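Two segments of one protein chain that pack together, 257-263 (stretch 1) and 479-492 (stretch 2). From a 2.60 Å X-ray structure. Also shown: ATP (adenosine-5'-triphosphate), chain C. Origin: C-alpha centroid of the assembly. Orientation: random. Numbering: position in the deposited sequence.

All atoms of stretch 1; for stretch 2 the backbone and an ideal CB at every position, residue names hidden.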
# COMPACT_ATOMS: atom_id res chain seq x y z
N LYS A 257 -2.26 2.15 -4.34
CA LYS A 257 -3.39 1.60 -5.07
C LYS A 257 -4.39 1.08 -4.08
O LYS A 257 -4.02 0.67 -2.99
CB LYS A 257 -2.96 0.49 -6.04
CG LYS A 257 -2.52 -0.79 -5.38
CD LYS A 257 -3.70 -1.74 -5.18
CE LYS A 257 -3.35 -2.85 -4.20
NZ LYS A 257 -3.09 -2.33 -2.83
N THR A 258 -5.66 1.11 -4.47
CA THR A 258 -6.73 0.53 -3.67
C THR A 258 -7.50 -0.50 -4.48
O THR A 258 -8.02 -0.16 -5.53
CB THR A 258 -7.71 1.58 -3.23
OG1 THR A 258 -7.05 2.50 -2.36
CG2 THR A 258 -8.89 0.94 -2.50
N SER A 259 -7.56 -1.74 -3.99
CA SER A 259 -8.29 -2.80 -4.67
C SER A 259 -9.60 -3.05 -3.96
O SER A 259 -9.65 -3.06 -2.73
CB SER A 259 -7.51 -4.10 -4.68
OG SER A 259 -6.34 -4.03 -5.48
N VAL A 260 -10.64 -3.26 -4.75
CA VAL A 260 -11.91 -3.77 -4.26
C VAL A 260 -12.30 -5.00 -5.07
O VAL A 260 -12.07 -5.06 -6.29
CB VAL A 260 -13.02 -2.74 -4.37
CG1 VAL A 260 -14.23 -3.17 -3.54
CG2 VAL A 260 -12.53 -1.40 -3.88
N CYS A 261 -12.87 -6.00 -4.41
CA CYS A 261 -13.43 -7.13 -5.14
C CYS A 261 -14.19 -8.05 -4.21
O CYS A 261 -14.07 -7.98 -2.99
CB CYS A 261 -12.35 -7.89 -5.90
SG CYS A 261 -11.37 -9.06 -4.92
N CYS A 262 -15.01 -8.91 -4.80
CA CYS A 262 -15.76 -9.87 -4.02
C CYS A 262 -15.19 -11.26 -4.21
O CYS A 262 -15.00 -11.71 -5.34
CB CYS A 262 -17.23 -9.83 -4.39
SG CYS A 262 -17.99 -8.30 -3.88
N VAL A 263 -14.91 -11.91 -3.10
CA VAL A 263 -14.27 -13.21 -3.14
C VAL A 263 -15.17 -14.22 -2.49
O VAL A 263 -15.70 -13.99 -1.40
CB VAL A 263 -12.88 -13.19 -2.46
CG1 VAL A 263 -12.37 -14.59 -2.19
CG2 VAL A 263 -11.90 -12.41 -3.31
N UNK A 479 -14.85 7.26 -4.85
CA UNK A 479 -14.61 7.12 -3.42
C UNK A 479 -14.65 5.68 -2.96
O UNK A 479 -15.30 4.81 -3.54
CB UNK A 479 -15.64 7.94 -2.63
N UNK A 480 -13.94 5.41 -1.87
CA UNK A 480 -13.78 4.05 -1.40
C UNK A 480 -15.13 3.34 -1.15
O UNK A 480 -15.33 2.21 -1.59
CB UNK A 480 -12.95 4.05 -0.12
N UNK A 481 -16.06 4.01 -0.47
CA UNK A 481 -17.37 3.43 -0.17
C UNK A 481 -18.24 3.16 -1.42
O UNK A 481 -18.87 2.11 -1.52
CB UNK A 481 -18.12 4.37 0.78
N UNK A 482 -18.28 4.11 -2.34
CA UNK A 482 -18.96 3.93 -3.62
C UNK A 482 -18.40 2.73 -4.39
O UNK A 482 -19.15 1.97 -5.00
CB UNK A 482 -18.83 5.20 -4.46
N UNK A 483 -17.08 2.58 -4.37
CA UNK A 483 -16.42 1.46 -5.03
C UNK A 483 -16.81 0.13 -4.40
O UNK A 483 -17.11 -0.84 -5.10
CB UNK A 483 -14.90 1.64 -4.98
N UNK A 484 -16.81 0.08 -3.08
CA UNK A 484 -17.23 -1.13 -2.40
C UNK A 484 -18.64 -1.50 -2.82
O UNK A 484 -18.89 -2.64 -3.18
CB UNK A 484 -17.15 -0.96 -0.88
N UNK A 485 -19.54 -0.53 -2.76
CA UNK A 485 -20.94 -0.75 -3.13
C UNK A 485 -21.04 -1.19 -4.58
O UNK A 485 -21.61 -2.24 -4.89
CB UNK A 485 -21.77 0.52 -2.90
N UNK A 486 -20.47 -0.40 -5.47
CA UNK A 486 -20.49 -0.72 -6.89
C UNK A 486 -20.00 -2.14 -7.17
O UNK A 486 -20.58 -2.86 -7.97
CB UNK A 486 -19.63 0.29 -7.66
N UNK A 487 -18.91 -2.52 -6.52
CA UNK A 487 -18.33 -3.85 -6.68
C UNK A 487 -19.33 -4.95 -6.28
O UNK A 487 -19.55 -5.90 -7.02
CB UNK A 487 -17.05 -3.97 -5.84
N UNK A 488 -19.92 -4.81 -5.10
CA UNK A 488 -20.86 -5.79 -4.59
C UNK A 488 -22.08 -5.86 -5.49
O UNK A 488 -22.68 -6.92 -5.68
CB UNK A 488 -21.27 -5.45 -3.15
N UNK A 489 -22.45 -4.71 -6.04
CA UNK A 489 -23.59 -4.62 -6.93
C UNK A 489 -23.37 -5.37 -8.24
O UNK A 489 -24.31 -5.65 -8.98
CB UNK A 489 -23.90 -3.15 -7.22
N UNK A 490 -22.12 -5.67 -8.53
CA UNK A 490 -21.76 -6.38 -9.75
C UNK A 490 -21.76 -7.89 -9.56
O UNK A 490 -21.53 -8.63 -10.52
CB UNK A 490 -20.38 -5.92 -10.24
N UNK A 491 -22.08 -8.37 -8.36
CA UNK A 491 -22.42 -9.78 -8.20
C UNK A 491 -23.71 -10.14 -8.93
O UNK A 491 -24.69 -9.40 -8.86
CB UNK A 491 -22.55 -10.12 -6.71
N UNK A 492 -23.71 -11.26 -9.64
CA UNK A 492 -24.92 -11.78 -10.27
C UNK A 492 -26.03 -12.27 -9.33
O UNK A 492 -27.19 -11.93 -9.49
CB UNK A 492 -24.52 -12.94 -11.19
PG ATP C . 0.33 -0.75 -2.70
O1G ATP C . -0.53 -1.83 -2.09
O2G ATP C . 1.26 -1.21 -3.80
O3G ATP C . -0.38 0.54 -3.04
PB ATP C . 1.95 -1.25 -0.34
O1B ATP C . 3.39 -0.80 -0.26
O2B ATP C . 1.54 -2.71 -0.41
O3B ATP C . 1.32 -0.34 -1.51
PA ATP C . 1.02 -1.07 2.35
O1A ATP C . 2.42 -1.29 2.88
O2A ATP C . -0.05 -2.13 2.46
O3A ATP C . 1.15 -0.53 0.85
O5' ATP C . 0.47 0.26 3.05
C5' ATP C . 1.31 1.40 3.04
C4' ATP C . 0.50 2.59 3.49
O4' ATP C . 0.00 2.30 4.79
C3' ATP C . 1.33 3.85 3.61
O3' ATP C . 0.66 4.93 2.95
C2' ATP C . 1.39 4.11 5.10
O2' ATP C . 1.45 5.49 5.42
C1' ATP C . 0.09 3.50 5.54
N9 ATP C . 0.07 3.29 6.99
C8 ATP C . 0.85 2.46 7.69
N7 ATP C . 0.57 2.53 9.01
C5 ATP C . -0.41 3.43 9.17
C6 ATP C . -1.16 3.98 10.31
N6 ATP C . -0.89 3.55 11.56
N1 ATP C . -2.11 4.91 10.04
C2 ATP C . -2.37 5.34 8.79
N3 ATP C . -1.71 4.88 7.70
C4 ATP C . -0.74 3.94 7.83

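Residues 258-263 of stretch 1 form a strand whose alternate side chains, Thr258, Val260 and Cys262, face the helix that starts at 480. Strand and helix run in roughly the same direction, 31° apart, and these three side chains offer methyls and a sulfur, so apolar partners are favoured.

Position 479 has phi/psi of -62/153 and lies just before the helix, with nothing of stretch 1 near its CB. Small capping residues such as Ser, Asp, Asn or Gly would suit; it is Gly479, whose O accepts from the backbone N of 483.

At 480 the CB points sideways and lies beyond 5.5 Å of the strand, so a contact needs reach: Leu, Met or Ile. Leu480 uses chi1 t and chi2 p to bring CD1 within 3.8 Å of Thr258 CG2.

Positions 481 and 482 are out of reach, and polar residues early in a helix would do. They are Asp481, whose OD1 accepts a weak hydrogen bond from the backbone N of 482, and Lys482.

Position 483 points toward the strand, its ideal CB already 4.0 Å from Val260 CG2. Ala or another small residue fits most simply; Ala483 makes this contact with its CB alone.

Position 484 points sideways, with its CB 4.5 Å from Val260 CG1. A branched or long aliphatic could flank that methyl. Ile484 does so, its CG1 4.1 Å from Val260 CG1, while its CA comes still nearer to that methyl, at 3.8 Å.

Position 485 points away and 486 is out of reach, so stretch 1 places little demand on either. They are Leu485 and His486.

At 487 the CB points toward the strand, 3.7 Å from Val260 CG1 and near Cys261 CA. Such closeness favours Gly, Ala, Ser or perhaps Cys. Ser487 sets CB against Val260 and OG 3.7 Å from Cys261 CA and 3.8 Å from Cys262 SG; OG finds its hydrogen bond elsewhere in the structure.

Position 488 points sideways, its CB 4.4 Å from Cys262 SG, inviting Ile, Leu, Val or Met. Ile488, with chi1 m, lays CG1 3.9 Å from that sulfur.

Position 489 points away, so stretch 1 sets no preference; it is Asp489. Position 490, at -90/0, makes no contact and is permissive; it is Cys490.

Position 491 turns to an extended -65/135. Its ideal CB lies 5.7 Å from Cys262 SG, so a modest apolar side chain could reach that sulfur. Cys491 does, SG to SG at 4.0 Å, too long for a disulfide.

Position 492 is out of reach: Ser492.

Stretch 2 (479-492) GLDKAILHSIDCCS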
# COMPACT_ATOMS: atom_id res chain seq x y z
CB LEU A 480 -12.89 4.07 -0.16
CG LEU A 480 -12.57 2.73 0.48
CD1 LEU A 480 -12.03 1.78 -0.55
CD2 LEU A 480 -11.55 2.95 1.59
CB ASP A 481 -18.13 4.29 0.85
CG ASP A 481 -18.25 5.76 0.43
OD1 ASP A 481 -17.55 6.21 -0.52
OD2 ASP A 481 -19.05 6.48 1.06
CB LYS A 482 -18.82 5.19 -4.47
CG LYS A 482 -19.48 6.40 -3.87
CD LYS A 482 -19.35 7.64 -4.75
CE LYS A 482 -19.83 8.90 -4.01
NZ LYS A 482 -19.01 9.20 -2.78
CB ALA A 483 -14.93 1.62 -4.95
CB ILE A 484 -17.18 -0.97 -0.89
CG1 ILE A 484 -15.72 -0.89 -0.44
CG2 ILE A 484 -17.95 -2.12 -0.19
CD1 ILE A 484 -15.56 -0.46 0.98
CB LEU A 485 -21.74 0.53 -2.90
CG LEU A 485 -21.95 0.86 -1.42
CD1 LEU A 485 -22.78 2.12 -1.25
CD2 LEU A 485 -22.58 -0.30 -0.69
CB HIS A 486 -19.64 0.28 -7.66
CG HIS A 486 -19.54 -0.03 -9.11
ND1 HIS A 486 -18.63 -0.93 -9.62
CD2 HIS A 486 -20.25 0.42 -10.17
CE1 HIS A 486 -18.77 -1.01 -10.93
NE2 HIS A 486 -19.75 -0.20 -11.29
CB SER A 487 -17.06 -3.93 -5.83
OG SER A 487 -16.59 -5.26 -5.68
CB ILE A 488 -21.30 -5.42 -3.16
CG1 ILE A 488 -20.08 -5.48 -2.22
CG2 ILE A 488 -22.42 -6.33 -2.68
CD1 ILE A 488 -20.37 -5.15 -0.78
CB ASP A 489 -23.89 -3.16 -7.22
CG ASP A 489 -25.20 -2.99 -7.93
OD1 ASP A 489 -26.15 -3.73 -7.61
OD2 ASP A 489 -25.26 -2.12 -8.82
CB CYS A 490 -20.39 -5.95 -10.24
SG CYS A 490 -20.39 -4.31 -10.90
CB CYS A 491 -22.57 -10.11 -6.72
SG CYS A 491 -21.04 -9.98 -5.77
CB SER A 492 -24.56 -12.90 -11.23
OG SER A 492 -23.70 -13.83 -10.61
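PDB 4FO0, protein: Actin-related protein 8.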